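Local coordinates for protein GCN5-related N-acetyltransferase (Anabaena variabilis, PDB 2OZG) that probably transfers an acetyl group from acetyl-coenzyme A to an amine, perhaps on an aminoglycoside, as a GNAT-family enzyme that binds coenzyme A, at residues Q173-Q176 with G180-D183; M68-G73 with V77-I82; E298-P303 with Y356-T361. All coordinates share one frame; numbering follows the deposited sequence.

Contact 1 of 3, residues Q173-Q176 with G180-D183; sequences QQAQ and GYLD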
loop_
_atom_site.group_PDB
_atom_site.type_symbol
_atom_site.label_atom_id
_atom_site.label_comp_id
_atom_site.label_asym_id
_atom_site.label_seq_id
_atom_site.Cartn_x
_atom_site.Cartn_y
_atom_site.Cartn_z
ATOM N N GLN A 173 -20.979 29.089 -23.619
ATOM C CA GLN A 173 -19.869 29.690 -24.383
ATOM C C GLN A 173 -18.659 28.775 -24.524
ATOM O O GLN A 173 -18.095 28.685 -25.569
ATOM C CB GLN A 173 -19.417 31.007 -23.780
ATOM C CG GLN A 173 -20.387 32.079 -23.975
ATOM C CD GLN A 173 -20.022 33.346 -23.212
ATOM O OE1 GLN A 173 -19.155 34.122 -23.653
ATOM N NE2 GLN A 173 -20.743 33.597 -22.091
ATOM N N GLN A 174 -18.226 28.153 -23.444
ATOM C CA GLN A 174 -17.149 27.142 -23.506
ATOM C C GLN A 174 -17.615 25.887 -24.301
ATOM O O GLN A 174 -16.842 25.237 -25.007
ATOM C CB GLN A 174 -16.737 26.773 -22.057
ATOM C CG GLN A 174 -15.692 25.701 -21.988
ATOM C CD GLN A 174 -14.843 25.743 -20.730
ATOM O OE1 GLN A 174 -14.342 26.809 -20.354
ATOM N NE2 GLN A 174 -14.617 24.557 -20.103
ATOM N N ALA A 175 -18.893 25.564 -24.184
ATOM C CA ALA A 175 -19.482 24.367 -24.830
ATOM C C ALA A 175 -19.395 24.542 -26.323
ATOM O O ALA A 175 -18.861 23.697 -27.055
ATOM C CB ALA A 175 -21.006 24.192 -24.424
ATOM N N GLN A 176 -19.854 25.691 -26.780
ATOM C CA GLN A 176 -19.894 25.950 -28.216
ATOM C C GLN A 176 -18.495 25.909 -28.794
ATOM O O GLN A 176 -18.327 25.520 -29.940
ATOM C CB GLN A 176 -20.604 27.261 -28.482
ATOM C CG GLN A 176 -20.884 27.556 -29.972
ATOM C CD GLN A 176 -19.692 28.141 -30.714
ATOM O OE1 GLN A 176 -18.939 28.925 -30.157
ATOM N NE2 GLN A 176 -19.548 27.794 -31.996
ATOM N N GLY A 180 -17.159 18.346 -28.860
ATOM C CA GLY A 180 -17.616 17.243 -28.012
ATOM C C GLY A 180 -18.436 17.596 -26.771
ATOM O O GLY A 180 -19.047 16.688 -26.187
ATOM N N TYR A 181 -18.472 18.880 -26.380
ATOM C CA TYR A 181 -19.160 19.307 -25.170
ATOM C C TYR A 181 -20.628 19.128 -25.299
ATOM O O TYR A 181 -21.223 19.219 -26.395
ATOM C CB TYR A 181 -18.873 20.789 -24.770
ATOM C CG TYR A 181 -18.101 21.046 -23.486
ATOM C CD1 TYR A 181 -16.888 20.414 -23.212
ATOM C CD2 TYR A 181 -18.567 21.980 -22.559
ATOM C CE1 TYR A 181 -16.177 20.692 -22.013
ATOM C CE2 TYR A 181 -17.846 22.293 -21.407
ATOM C CZ TYR A 181 -16.630 21.651 -21.143
ATOM O OH TYR A 181 -15.942 21.906 -19.985
ATOM N N LEU A 182 -21.233 18.877 -24.159
ATOM C CA LEU A 182 -22.691 18.732 -24.139
ATOM C C LEU A 182 -23.430 20.047 -24.201
ATOM O O LEU A 182 -22.910 21.047 -23.742
ATOM C CB LEU A 182 -23.138 18.110 -22.838
ATOM C CG LEU A 182 -22.697 16.684 -22.529
ATOM C CD1 LEU A 182 -23.388 16.192 -21.220
ATOM C CD2 LEU A 182 -22.975 15.766 -23.696
ATOM N N ASP A 183 -24.599 20.035 -24.837
ATOM C CA ASP A 183 -25.588 21.099 -24.570
ATOM C C ASP A 183 -26.409 20.318 -23.542
ATOM O O ASP A 183 -27.166 19.426 -23.871
ATOM C CB ASP A 183 -26.387 21.568 -25.783
ATOM C CG ASP A 183 -27.464 22.606 -25.406
ATOM O OD1 ASP A 183 -27.613 22.908 -24.212
ATOM O OD2 ASP A 183 -28.172 23.090 -26.294
#
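Ala175, on the last turns of helix 165-177, and Tyr181, just before strand 182-183, bring the two backbones together, their CA atoms 5.1 Å apart. Between them the chain turns sharply, packing the helix against strand 182-183, which pairs with strand 58-72. Gly180 helps it do so: at its positive phi, a side chain would press on the carbonyl oxygen of the preceding residue.

From the residue ahead of the strand, Tyr181 points toward the helix and lays its ring along it. The ring atom CD2 comes to 3.4 Å from Ala175 CA and 3.8 Å from Ala175 CB, an approach oblique to the ring plane. A methyl suits this place because the ring lies close against the helix backbone. Ala175 CB also meets the backbone of the strand, 3.7 Å from Leu182 O. At chi1 -113° the tyrosine is nearly eclipsed, its ring running beside the helix up to Gln174.

The side chain of Gln174 leaves the helix with CG anti to the backbone N (chi1 177°) and continues extended, bringing its amide level with the phenol. Gln174 NE2 donates to Tyr181 OH over 3.0 Å, and the hydroxyl lies close to the amide plane, though amide and ring planes are 56° apart. Gln174 OE1 accepts from the backbone N of Thr236 in strand 227-236, while Trp391 meets the tyrosine ring edge-to-face.

A buried amide is thus used at both ends, and a buried phenol meets one N-H donor: a polar bond ties the helix to the loop leading into strand 182-183.

Contact 2 of 3, residues M68-G73 with V77-I82; sequences MGQWWG and VPMAGI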
loop_
_atom_site.group_PDB
_atom_site.type_symbol
_atom_site.label_atom_id
_atom_site.label_comp_id
_atom_site.label_asym_id
_atom_site.label_seq_id
_atom_site.Cartn_x
_atom_site.Cartn_y
_atom_site.Cartn_z
HETATM N N MSE A 68 -30.869 15.890 -25.633
HETATM C CA MSE A 68 -30.175 17.149 -25.455
HETATM C C MSE A 68 -29.405 17.514 -26.714
HETATM O O MSE A 68 -29.921 17.391 -27.803
HETATM C CB MSE A 68 -29.276 17.034 -24.218
HETATM C CG MSE A 68 -28.295 15.923 -24.280
HETATM SE SE MSE A 68 -27.042 15.867 -22.811
HETATM C CE MSE A 68 -26.912 13.949 -22.654
ATOM N N GLY A 69 -28.203 18.039 -26.572
ATOM C CA GLY A 69 -27.410 18.401 -27.717
ATOM C C GLY A 69 -25.957 18.196 -27.408
ATOM O O GLY A 69 -25.559 18.052 -26.229
ATOM N N GLN A 70 -25.163 18.216 -28.475
ATOM C CA GLN A 70 -23.715 18.082 -28.367
ATOM C C GLN A 70 -23.084 19.040 -29.381
ATOM O O GLN A 70 -23.539 19.118 -30.526
ATOM C CB GLN A 70 -23.272 16.648 -28.674
ATOM C CG GLN A 70 -21.932 16.340 -28.107
ATOM C CD GLN A 70 -21.580 14.915 -28.101
ATOM O OE1 GLN A 70 -22.069 14.136 -28.920
ATOM N NE2 GLN A 70 -20.598 14.550 -27.236
ATOM N N TRP A 71 -22.035 19.749 -28.958
ATOM C CA TRP A 71 -21.371 20.711 -29.833
ATOM C C TRP A 71 -20.239 20.089 -30.693
ATOM O O TRP A 71 -19.210 19.709 -30.152
ATOM C CB TRP A 71 -20.877 21.886 -29.004
ATOM C CG TRP A 71 -21.977 22.644 -28.321
ATOM C CD1 TRP A 71 -22.424 22.434 -27.040
ATOM C CD2 TRP A 71 -22.774 23.722 -28.839
ATOM N NE1 TRP A 71 -23.430 23.283 -26.745
ATOM C CE2 TRP A 71 -23.678 24.089 -27.823
ATOM C CE3 TRP A 71 -22.798 24.428 -30.042
ATOM C CZ2 TRP A 71 -24.592 25.156 -27.970
ATOM C CZ3 TRP A 71 -23.734 25.423 -30.208
ATOM C CH2 TRP A 71 -24.602 25.794 -29.187
ATOM N N TRP A 72 -20.441 20.000 -32.017
ATOM C CA TRP A 72 -19.450 19.430 -32.946
ATOM C C TRP A 72 -19.152 20.501 -33.997
ATOM O O TRP A 72 -20.067 20.972 -34.692
ATOM C CB TRP A 72 -19.985 18.144 -33.632
ATOM C CG TRP A 72 -20.259 16.987 -32.657
ATOM C CD1 TRP A 72 -21.487 16.544 -32.172
ATOM C CD2 TRP A 72 -19.258 16.240 -31.969
ATOM N NE1 TRP A 72 -21.276 15.482 -31.294
ATOM C CE2 TRP A 72 -19.912 15.302 -31.153
ATOM C CE3 TRP A 72 -17.844 16.228 -32.040
ATOM C CZ2 TRP A 72 -19.205 14.400 -30.377
ATOM C CZ3 TRP A 72 -17.155 15.384 -31.256
ATOM C CH2 TRP A 72 -17.820 14.470 -30.432
ATOM N N GLY A 73 -17.887 20.865 -34.102
ATOM C CA GLY A 73 -17.421 21.883 -34.989
ATOM C C GLY A 73 -18.174 23.195 -34.743
ATOM O O GLY A 73 -18.414 23.948 -35.661
ATOM N N VAL A 77 -25.601 19.724 -32.380
ATOM C CA VAL A 77 -26.244 18.613 -33.018
ATOM C C VAL A 77 -27.162 17.955 -31.986
ATOM O O VAL A 77 -26.695 17.644 -30.879
ATOM C CB VAL A 77 -25.192 17.596 -33.427
ATOM C CG1 VAL A 77 -25.801 16.464 -34.195
ATOM C CG2 VAL A 77 -24.066 18.291 -34.233
ATOM N N PRO A 78 -28.469 17.802 -32.290
ATOM C CA PRO A 78 -29.330 17.081 -31.347
ATOM C C PRO A 78 -28.750 15.716 -31.028
ATOM O O PRO A 78 -28.276 15.016 -31.918
ATOM C CB PRO A 78 -30.644 16.944 -32.090
ATOM C CG PRO A 78 -30.661 18.062 -33.084
ATOM C CD PRO A 78 -29.228 18.253 -33.465
HETATM N N MSE A 79 -28.798 15.354 -29.757
HETATM C CA MSE A 79 -28.134 14.142 -29.258
HETATM C C MSE A 79 -28.929 13.524 -28.162
HETATM O O MSE A 79 -29.460 14.247 -27.306
HETATM C CB MSE A 79 -26.783 14.556 -28.690
HETATM C CG MSE A 79 -25.758 13.475 -28.381
HETATM SE SE MSE A 79 -26.006 12.848 -26.588
HETATM C CE MSE A 79 -24.740 13.930 -25.799
ATOM N N ALA A 80 -29.041 12.192 -28.191
ATOM C CA ALA A 80 -29.734 11.478 -27.134
ATOM C C ALA A 80 -28.716 10.700 -26.277
ATOM O O ALA A 80 -28.039 9.779 -26.760
ATOM C CB ALA A 80 -30.794 10.571 -27.694
ATOM N N GLY A 81 -28.580 11.144 -25.024
ATOM C CA GLY A 81 -27.668 10.553 -24.073
ATOM C C GLY A 81 -28.344 9.330 -23.519
ATOM O O GLY A 81 -29.558 9.341 -23.299
ATOM N N ILE A 82 -27.599 8.235 -23.410
ATOM C CA ILE A 82 -28.155 7.009 -22.807
ATOM C C ILE A 82 -27.561 6.876 -21.409
ATOM O O ILE A 82 -26.352 6.833 -21.270
ATOM C CB ILE A 82 -27.898 5.762 -23.657
ATOM C CG1 ILE A 82 -28.423 5.937 -25.083
ATOM C CG2 ILE A 82 -28.516 4.489 -23.016
ATOM C CD1 ILE A 82 -29.849 6.119 -25.147
#
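The beta hairpin of strands 58-72 and 75-87 belongs to the acetyltransferase fold, and here its two arms join close to the turn. Met68 pairs with Met79 and Gln70 with Val77 as antiparallel hydrogen-bonded pairs, while Gly69 faces Pro78 in a non-hydrogen-bonded pair. Both bonds of the Gln70 pair are regular, Val77 N reaching Gln70 O at 2.8 Å. In the Met68 pair Met68 N donates to Met79 O at 2.7 Å, nearly along the C=O axis, whereas Met79 N meets Met68 O from above the carbonyl plane. Proline is tolerated opposite Gly69, since this position asks for no N-H donor; the glycine CA instead lies 3.3 Å from Val77 O in a CA-H...O contact.

Farther along, strand 75-87 carries Val85 and Ile87, which bind coenzyme A, so the hairpin leads toward the cofactor.

Met68 and Met79, both built as selenomethionine, lie side by side and touch through their methyls, CE to CE 3.8 Å. Met68 CE also rests on Gly81 CA, where a CB would collide with the methyl as it is placed, consistent with glycine here. On the same face, Gln70 CB and its amide cover Met79 CG and CE. With CG anti to its N (chi1 -159°), the glutamine brings OE1 to the N-H edge of the Trp72 indole, and Trp72 NE1 donates to Gln70 OE1 at 2.8 Å from above the carbonyl plane; Gln70 NE2 goes to Gly180 O, so both ends of this buried amide have a partner, though the one at OE1 is poorly directed. Val77 CG2 meets the Trp72 ring edge, 3.7 Å from CD1.

Contact 3 of 3, residues E298-P303 with Y356-T361; sequences EARGYP and YTSLFT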
loop_
_atom_site.group_PDB
_atom_site.type_symbol
_atom_site.label_atom_id
_atom_site.label_comp_id
_atom_site.label_asym_id
_atom_site.label_seq_id
_atom_site.Cartn_x
_atom_site.Cartn_y
_atom_site.Cartn_z
ATOM N N GLU A 298 -24.998 16.689 -41.714
ATOM C CA GLU A 298 -25.491 18.023 -42.041
ATOM C C GLU A 298 -25.605 18.930 -40.833
ATOM O O GLU A 298 -25.546 20.149 -40.962
ATOM C CB GLU A 298 -26.831 17.946 -42.793
ATOM C CG GLU A 298 -26.691 17.288 -44.168
ATOM C CD GLU A 298 -27.934 17.348 -44.983
ATOM O OE1 GLU A 298 -29.012 17.451 -44.354
ATOM O OE2 GLU A 298 -27.800 17.291 -46.248
ATOM N N ALA A 299 -25.718 18.367 -39.639
ATOM C CA ALA A 299 -25.842 19.189 -38.447
ATOM C C ALA A 299 -24.530 19.668 -37.872
ATOM O O ALA A 299 -24.494 20.673 -37.169
ATOM C CB ALA A 299 -26.622 18.433 -37.398
ATOM N N ARG A 300 -23.442 18.978 -38.203
ATOM C CA ARG A 300 -22.102 19.267 -37.676
ATOM C C ARG A 300 -21.481 20.483 -38.324
ATOM O O ARG A 300 -21.814 20.787 -39.465
ATOM C CB ARG A 300 -21.207 18.072 -38.057
ATOM C CG ARG A 300 -19.880 17.951 -37.365
ATOM C CD ARG A 300 -19.099 16.914 -38.067
ATOM N NE ARG A 300 -17.826 16.556 -37.449
ATOM C CZ ARG A 300 -16.695 17.219 -37.591
ATOM N NH1 ARG A 300 -16.660 18.365 -38.252
ATOM N NH2 ARG A 300 -15.598 16.759 -37.034
ATOM N N GLY A 301 -20.609 21.198 -37.601
ATOM C CA GLY A 301 -19.795 22.247 -38.200
ATOM C C GLY A 301 -18.549 21.647 -38.839
ATOM O O GLY A 301 -18.057 20.601 -38.388
ATOM N N TYR A 302 -18.011 22.336 -39.854
ATOM C CA TYR A 302 -16.810 21.899 -40.547
ATOM C C TYR A 302 -15.808 23.027 -40.558
ATOM O O TYR A 302 -16.185 24.206 -40.486
ATOM C CB TYR A 302 -17.161 21.453 -41.967
ATOM C CG TYR A 302 -18.008 20.194 -41.938
ATOM C CD1 TYR A 302 -17.422 18.970 -41.817
ATOM C CD2 TYR A 302 -19.399 20.263 -41.866
ATOM C CE1 TYR A 302 -18.180 17.817 -41.717
ATOM C CE2 TYR A 302 -20.164 19.122 -41.731
ATOM C CZ TYR A 302 -19.551 17.904 -41.680
ATOM O OH TYR A 302 -20.262 16.737 -41.567
ATOM N N PRO A 303 -14.519 22.691 -40.687
ATOM C CA PRO A 303 -13.553 23.784 -40.689
ATOM C C PRO A 303 -13.708 24.683 -41.891
ATOM O O PRO A 303 -14.012 24.213 -42.979
ATOM C CB PRO A 303 -12.190 23.068 -40.763
ATOM C CG PRO A 303 -12.440 21.659 -40.450
ATOM C CD PRO A 303 -13.862 21.394 -40.880
ATOM N N TYR A 356 -16.230 10.932 -37.360
ATOM C CA TYR A 356 -17.073 12.117 -37.137
ATOM C C TYR A 356 -16.632 13.014 -36.015
ATOM O O TYR A 356 -16.620 14.237 -36.127
ATOM C CB TYR A 356 -18.493 11.650 -36.828
ATOM C CG TYR A 356 -19.587 12.715 -36.630
ATOM C CD1 TYR A 356 -19.816 13.290 -35.417
ATOM C CD2 TYR A 356 -20.423 13.058 -37.649
ATOM C CE1 TYR A 356 -20.876 14.214 -35.225
ATOM C CE2 TYR A 356 -21.449 14.009 -37.474
ATOM C CZ TYR A 356 -21.668 14.560 -36.262
ATOM O OH TYR A 356 -22.701 15.497 -36.113
ATOM N N THR A 357 -16.249 12.407 -34.904
ATOM C CA THR A 357 -15.825 13.176 -33.711
ATOM C C THR A 357 -14.394 13.669 -33.671
ATOM O O THR A 357 -14.030 14.443 -32.768
ATOM C CB THR A 357 -15.998 12.291 -32.452
ATOM O OG1 THR A 357 -15.118 11.174 -32.543
ATOM C CG2 THR A 357 -17.418 11.853 -32.338
ATOM N N SER A 358 -13.584 13.250 -34.635
ATOM C CA SER A 358 -12.164 13.574 -34.670
ATOM C C SER A 358 -11.364 12.944 -33.558
ATOM O O SER A 358 -10.282 13.404 -33.249
ATOM C CB SER A 358 -11.898 15.105 -34.630
ATOM O OG SER A 358 -12.872 15.741 -35.375
ATOM N N LEU A 359 -11.848 11.867 -32.958
ATOM C CA LEU A 359 -11.041 11.190 -31.949
ATOM C C LEU A 359 -9.775 10.630 -32.600
ATOM O O LEU A 359 -8.666 10.726 -32.035
ATOM C CB LEU A 359 -11.850 10.023 -31.316
ATOM C CG LEU A 359 -11.103 9.267 -30.225
ATOM C CD1 LEU A 359 -10.677 10.164 -29.093
ATOM C CD2 LEU A 359 -11.928 8.099 -29.710
ATOM N N PHE A 360 -9.971 9.935 -33.726
ATOM C CA PHE A 360 -8.892 9.388 -34.535
ATOM C C PHE A 360 -8.988 9.925 -35.927
ATOM O O PHE A 360 -10.105 10.184 -36.428
ATOM C CB PHE A 360 -8.964 7.848 -34.534
ATOM C CG PHE A 360 -8.730 7.273 -33.163
ATOM C CD1 PHE A 360 -7.529 7.470 -32.541
ATOM C CD2 PHE A 360 -9.722 6.570 -32.502
ATOM C CE1 PHE A 360 -7.288 6.952 -31.250
ATOM C CE2 PHE A 360 -9.490 6.058 -31.245
ATOM C CZ PHE A 360 -8.298 6.260 -30.619
ATOM N N THR A 361 -7.819 10.120 -36.550
ATOM C CA THR A 361 -7.733 10.643 -37.894
ATOM C C THR A 361 -8.016 9.545 -38.867
ATOM O O THR A 361 -7.973 8.364 -38.511
ATOM C CB THR A 361 -6.317 11.161 -38.242
ATOM O OG1 THR A 361 -5.362 10.069 -38.150
ATOM C CG2 THR A 361 -5.909 12.330 -37.357
#
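One face of the Tyr356 ring is covered by the aliphatic chain of Arg300, whose CD sits 4.0 Å from the ring centroid in a CH-pi contact, offset toward the rim. Trp72 meets the same ring edge-to-face. The guanidinium stands almost perpendicular to the Tyr356 ring, planes 87° apart, and meets the helix end with its edge: Tyr356 O and Ser358 OG both lie near its plane. Arg300 NE and Arg300 NH2 each donate to Tyr356 O at 2.9 Å, a side-on grip on a single oxygen. The two side chains run antiparallel: Arg300 CB comes 3.6 Å from Tyr356 OH, whose bond goes to Ala296 O, and the guanidinium lies beside the tyrosine's own carbonyl.

Arginine reaches this carbonyl because its CG is anti to the backbone N (chi1 -166°) and the chain stays extended to NE. Both residues sit at helix ends of the sterol carrier protein domain, Arg300 just beyond helix 293-299 and Tyr356 in the last turn of helix 349-357. That helix closes in a Schellman motif at Ser358, and a cation at its carbonyl end probably suits the helix dipole. A leucine in place of Arg300 would probably leave Tyr356 O without its two donors and the helix end without the nearby charge.

Ser358 OG lies 3.3 Å from Arg300 NH2 at a poor angle; its hydrogen bonds run to Phe385 O and His179 NE2. The far edge of the guanidinium turns back on its own segment, with a weak bond from Arg300 NH1 to Gly301 O.

All three are largely buried, contact 1 wholly so, with partly exposed residues at Pro78 in contact 2 and Ser358 in contact 3. Contacts 1 and 2 share a sheet: strand 182-183 lies beside strand 58-72, Asp183 N reaches Gly69 O, and Leu182 packs on Met79. Contact 3 belongs to the sterol carrier protein domain, farther from the centre of the chain, and meets contact 2 through Trp72, whose O takes the N-H of Gly301. Their chemistry follows their places. Contact 2 is held by backbone pairing between strands, contact 1 by a side-chain amide and a phenol, and contact 3 by a charged arginine at a helix end, with Leu359, Phe360 and Thr361 beside a second subunit.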